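Local structure of Phospholipase/Carboxylesterase (Dyadobacter fermentans, 4H0C) at residues 53-64 with 77-88. The protein probably hydrolyses carboxylic esters, as expected for a serine hydrolase of the alpha/beta-hydrolase superfamily related to phospholipases and carboxylesterases. Residues are numbered along the deposited sequence; the frame is centred on the assembly and turned at random.
Sequences YAPQATNNSWYP and ALDSALALVGEV
Val88 and Leu84 of the helix meet Tyr53 and Pro55 of the strand through apolar side chains, and no hydrogen bond joins residues 53-64 to 77-88. Val88 CG1 lies 3.6 Å from Tyr53 CB and also approaches CG and CD1 at the near end of the ring, the valine and tyrosine running alongside in opposing senses. Pro55 CB sits 3.7 Å from Leu84 CD2 and, more loosely, 4.2 Å from Val88 CG2, which places the proline over two successive turns of the helix. Leu84 extends away from its own backbone N (chi1 180°), and its CD2 touches both Pro55 and Trp62.

Aromatic contacts continue the packing toward the start of the helix. Leu84 CD2 lies at the edge of the Trp62 indole, 4.0 Å from CZ3, and the leucine meets the tryptophan side chain nearly perpendicularly. Ala81 CB approaches Trp62 CE3 obliquely at 3.7 Å, while Ala57 CB lies 3.4 Å above one face of the indole, displaced toward the rim. Farther on, Tyr63 and Leu78 extend alongside in the same sense, with CD2 of the ring 4.0 Å from Leu78 CD1; Pro64 CD rests against the methyl of Ala77.

Polar groups of Trp62 and Tyr63 find partners beyond the two segments: Trp62 NE1 hydrogen-bonds to His29 O, Trp62 O to His7 NE2, and Tyr63 OH to a citrate probably carried over from crystallisation.

The axes of strand 53-55 and helix 77-88 come within 9.3 Å at 158°, nearly antiparallel; branched Leu84 and Val88 face the strand, and Ala77 and Ala81 let the following loop lie close. This is the layering of an alpha/beta-hydrolase fold, with helix 77-94 packing over strands 50-55 and 23-28 of the central sheet and the loop bringing Trp62 against the putative nucleophile elbow.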
loop_
_atom_site.group_PDB
_atom_site.type_symbol
_atom_site.label_atom_id
_atom_site.label_comp_id
_atom_site.label_asym_id
_atom_site.label_seq_id
_atom_site.Cartn_x
_atom_site.Cartn_y
_atom_site.Cartn_z
ATOM N N TYR A 53 1.526 -12.037 2.401
ATOM C CA TYR A 53 2.444 -11.975 1.261
ATOM C C TYR A 53 3.173 -10.643 1.275
ATOM O O TYR A 53 2.533 -9.599 1.323
ATOM C CB TYR A 53 1.651 -12.024 -0.049
ATOM C CG TYR A 53 1.126 -13.406 -0.395
ATOM C CD1 TYR A 53 1.584 -14.081 -1.534
ATOM C CD2 TYR A 53 0.155 -14.023 0.391
ATOM C CE1 TYR A 53 1.110 -15.349 -1.860
ATOM C CE2 TYR A 53 -0.310 -15.300 0.078
ATOM C CZ TYR A 53 0.177 -15.950 -1.056
ATOM O OH TYR A 53 -0.261 -17.205 -1.400
ATOM N N ALA A 54 4.500 -10.665 1.180
ATOM C CA ALA A 54 5.278 -9.435 1.136
ATOM C C ALA A 54 6.288 -9.544 -0.012
ATOM O O ALA A 54 7.270 -10.283 0.102
ATOM C CB ALA A 54 5.988 -9.208 2.460
ATOM N N PRO A 55 6.041 -8.838 -1.133
ATOM C CA PRO A 55 7.019 -8.907 -2.218
ATOM C C PRO A 55 8.247 -8.092 -1.857
ATOM O O PRO A 55 8.125 -7.077 -1.161
ATOM C CB PRO A 55 6.285 -8.277 -3.417
ATOM C CG PRO A 55 5.239 -7.402 -2.822
ATOM C CD PRO A 55 4.825 -8.091 -1.523
ATOM N N GLN A 56 9.421 -8.540 -2.302
ATOM C CA GLN A 56 10.658 -7.814 -2.035
ATOM C C GLN A 56 11.049 -6.983 -3.248
ATOM O O GLN A 56 11.165 -7.525 -4.349
ATOM C CB GLN A 56 11.798 -8.801 -1.709
ATOM C CG GLN A 56 13.174 -8.150 -1.660
ATOM C CD GLN A 56 13.348 -7.243 -0.447
ATOM O OE1 GLN A 56 13.078 -7.656 0.693
ATOM N NE2 GLN A 56 13.807 -6.003 -0.680
ATOM N N ALA A 57 11.316 -5.693 -3.035
ATOM C CA ALA A 57 11.746 -4.816 -4.123
ATOM C C ALA A 57 13.197 -5.076 -4.502
ATOM O O ALA A 57 14.067 -5.250 -3.641
ATOM C CB ALA A 57 11.553 -3.349 -3.764
ATOM N N THR A 58 13.440 -5.115 -5.810
ATOM C CA THR A 58 14.788 -5.097 -6.336
ATOM C C THR A 58 15.393 -3.755 -5.946
ATOM O O THR A 58 14.692 -2.746 -5.937
ATOM C CB THR A 58 14.758 -5.312 -7.859
ATOM O OG1 THR A 58 14.300 -6.648 -8.102
ATOM C CG2 THR A 58 16.145 -5.141 -8.493
ATOM N N ASN A 59 16.671 -3.775 -5.569
ATOM C CA ASN A 59 17.381 -2.601 -5.025
ATOM C C ASN A 59 16.794 -2.087 -3.706
ATOM O O ASN A 59 17.109 -0.963 -3.255
ATOM C CB ASN A 59 17.468 -1.490 -6.069
ATOM C CG ASN A 59 18.288 -1.899 -7.287
ATOM O OD1 ASN A 59 19.296 -2.586 -7.149
ATOM N ND2 ASN A 59 17.859 -1.478 -8.486
ATOM N N ASN A 60 15.969 -2.929 -3.074
ATOM C CA ASN A 60 15.236 -2.571 -1.852
ATOM C C ASN A 60 14.462 -1.257 -2.012
ATOM O O ASN A 60 14.233 -0.538 -1.035
ATOM C CB ASN A 60 16.180 -2.448 -0.643
ATOM C CG ASN A 60 16.741 -3.772 -0.172
ATOM O OD1 ASN A 60 16.398 -4.834 -0.672
ATOM N ND2 ASN A 60 17.614 -3.702 0.814
ATOM N N SER A 61 14.050 -0.953 -3.244
ATOM C CA SER A 61 13.353 0.291 -3.517
ATOM C C SER A 61 12.424 0.130 -4.706
ATOM O O SER A 61 12.866 -0.258 -5.803
ATOM C CB SER A 61 14.365 1.425 -3.766
ATOM O OG SER A 61 13.697 2.641 -4.105
ATOM N N TRP A 62 11.136 0.429 -4.488
ATOM C CA TRP A 62 10.114 0.310 -5.555
ATOM C C TRP A 62 10.361 1.167 -6.770
ATOM O O TRP A 62 10.089 0.745 -7.894
ATOM C CB TRP A 62 8.700 0.504 -4.995
ATOM C CG TRP A 62 8.400 -0.515 -3.921
ATOM C CD1 TRP A 62 8.174 -0.300 -2.557
ATOM C CD2 TRP A 62 8.277 -1.962 -4.111
ATOM N NE1 TRP A 62 7.936 -1.491 -1.914
ATOM C CE2 TRP A 62 8.005 -2.535 -2.790
ATOM C CE3 TRP A 62 8.402 -2.807 -5.204
ATOM C CZ2 TRP A 62 7.838 -3.917 -2.603
ATOM C CZ3 TRP A 62 8.228 -4.179 -5.015
ATOM C CH2 TRP A 62 7.959 -4.721 -3.736
ATOM N N TYR A 63 10.881 2.368 -6.559
ATOM C CA TYR A 63 11.164 3.291 -7.671
ATOM C C TYR A 63 12.209 4.284 -7.146
ATOM O O TYR A 63 12.258 4.542 -5.928
ATOM C CB TYR A 63 9.851 3.992 -8.155
ATOM C CG TYR A 63 8.972 4.488 -7.026
ATOM C CD1 TYR A 63 9.258 5.704 -6.376
ATOM C CD2 TYR A 63 7.893 3.731 -6.556
ATOM C CE1 TYR A 63 8.481 6.148 -5.309
ATOM C CE2 TYR A 63 7.099 4.186 -5.527
ATOM C CZ TYR A 63 7.415 5.376 -4.887
ATOM O OH TYR A 63 6.663 5.806 -3.839
ATOM N N PRO A 64 13.053 4.841 -8.041
ATOM C CA PRO A 64 14.294 5.515 -7.591
ATOM C C PRO A 64 14.193 6.883 -6.908
ATOM O O PRO A 64 15.079 7.237 -6.132
ATOM C CB PRO A 64 15.104 5.657 -8.884
ATOM C CG PRO A 64 14.063 5.643 -9.973
ATOM C CD PRO A 64 13.037 4.642 -9.501
ATOM N N ALA A 77 10.586 1.274 -13.537
ATOM C CA ALA A 77 10.584 0.609 -12.222
ATOM C C ALA A 77 9.202 0.605 -11.575
ATOM O O ALA A 77 8.770 -0.433 -11.028
ATOM C CB ALA A 77 11.598 1.258 -11.290
ATOM N N LEU A 78 8.498 1.736 -11.667
ATOM C CA LEU A 78 7.145 1.833 -11.084
ATOM C C LEU A 78 6.178 0.818 -11.717
ATOM O O LEU A 78 5.520 0.071 -10.995
ATOM C CB LEU A 78 6.574 3.269 -11.161
ATOM C CG LEU A 78 5.109 3.403 -10.682
ATOM C CD1 LEU A 78 4.984 3.043 -9.205
ATOM C CD2 LEU A 78 4.570 4.818 -10.935
ATOM N N ASP A 79 6.116 0.780 -13.058
ATOM C CA ASP A 79 5.272 -0.182 -13.760
ATOM C C ASP A 79 5.651 -1.585 -13.346
ATOM O O ASP A 79 4.777 -2.432 -13.146
ATOM C CB ASP A 79 5.400 -0.040 -15.272
ATOM C CG ASP A 79 4.557 1.084 -15.825
ATOM O OD1 ASP A 79 3.646 1.568 -15.103
ATOM O OD2 ASP A 79 4.804 1.479 -16.997
ATOM N N SER A 80 6.958 -1.827 -13.199
ATOM C CA SER A 80 7.426 -3.139 -12.759
ATOM C C SER A 80 6.941 -3.438 -11.339
ATOM O O SER A 80 6.539 -4.570 -11.037
ATOM C CB SER A 80 8.951 -3.230 -12.829
ATOM O OG SER A 80 9.345 -4.587 -12.704
ATOM N N ALA A 81 7.001 -2.433 -10.470
ATOM C CA ALA A 81 6.495 -2.587 -9.084
ATOM C C ALA A 81 4.990 -2.916 -9.094
ATOM O O ALA A 81 4.536 -3.858 -8.401
ATOM C CB ALA A 81 6.807 -1.340 -8.259
ATOM N N LEU A 82 4.220 -2.182 -9.907
ATOM C CA LEU A 82 2.763 -2.403 -9.996
ATOM C C LEU A 82 2.470 -3.796 -10.533
ATOM O O LEU A 82 1.562 -4.474 -10.047
ATOM C CB LEU A 82 2.091 -1.338 -10.880
ATOM C CG LEU A 82 2.131 0.086 -10.295
ATOM C CD1 LEU A 82 1.821 1.120 -11.376
ATOM C CD2 LEU A 82 1.151 0.205 -9.130
ATOM N N ALA A 83 3.254 -4.226 -11.528
ATOM C CA ALA A 83 3.115 -5.587 -12.063
ATOM C C ALA A 83 3.302 -6.663 -10.991
ATOM O O ALA A 83 2.539 -7.642 -10.940
ATOM C CB ALA A 83 4.073 -5.824 -13.231
ATOM N N LEU A 84 4.302 -6.489 -10.144
ATOM C CA LEU A 84 4.599 -7.479 -9.099
ATOM C C LEU A 84 3.468 -7.545 -8.063
ATOM O O LEU A 84 3.060 -8.643 -7.639
ATOM C CB LEU A 84 5.967 -7.180 -8.450
ATOM C CG LEU A 84 6.435 -8.137 -7.314
ATOM C CD1 LEU A 84 6.449 -9.601 -7.726
ATOM C CD2 LEU A 84 7.795 -7.748 -6.761
ATOM N N VAL A 85 2.946 -6.380 -7.664
ATOM C CA VAL A 85 1.823 -6.371 -6.702
ATOM C C VAL A 85 0.659 -7.111 -7.336
ATOM O O VAL A 85 0.014 -7.959 -6.700
ATOM C CB VAL A 85 1.411 -4.944 -6.295
ATOM C CG1 VAL A 85 0.151 -4.959 -5.418
ATOM C CG2 VAL A 85 2.590 -4.225 -5.638
ATOM N N GLY A 86 0.417 -6.818 -8.613
ATOM C CA GLY A 86 -0.650 -7.484 -9.367
ATOM C C GLY A 86 -0.465 -8.997 -9.439
ATOM O O GLY A 86 -1.441 -9.757 -9.371
ATOM N N GLU A 87 0.776 -9.445 -9.634
ATOM C CA GLU A 87 1.091 -10.897 -9.599
ATOM C C GLU A 87 0.739 -11.520 -8.240
ATOM O O GLU A 87 0.166 -12.636 -8.176
ATOM C CB GLU A 87 2.571 -11.151 -9.932
ATOM C CG GLU A 87 3.003 -12.614 -9.868
ATOM C CD GLU A 87 2.126 -13.556 -10.691
ATOM O OE1 GLU A 87 1.881 -13.264 -11.878
ATOM O OE2 GLU A 87 1.678 -14.599 -10.162
ATOM N N VAL A 88 1.100 -10.817 -7.157
ATOM C CA VAL A 88 0.798 -11.297 -5.811
ATOM C C VAL A 88 -0.715 -11.424 -5.622
ATOM O O VAL A 88 -1.203 -12.479 -5.170
ATOM C CB VAL A 88 1.394 -10.364 -4.719
ATOM C CG1 VAL A 88 0.878 -10.747 -3.323
ATOM C CG2 VAL A 88 2.924 -10.371 -4.773
#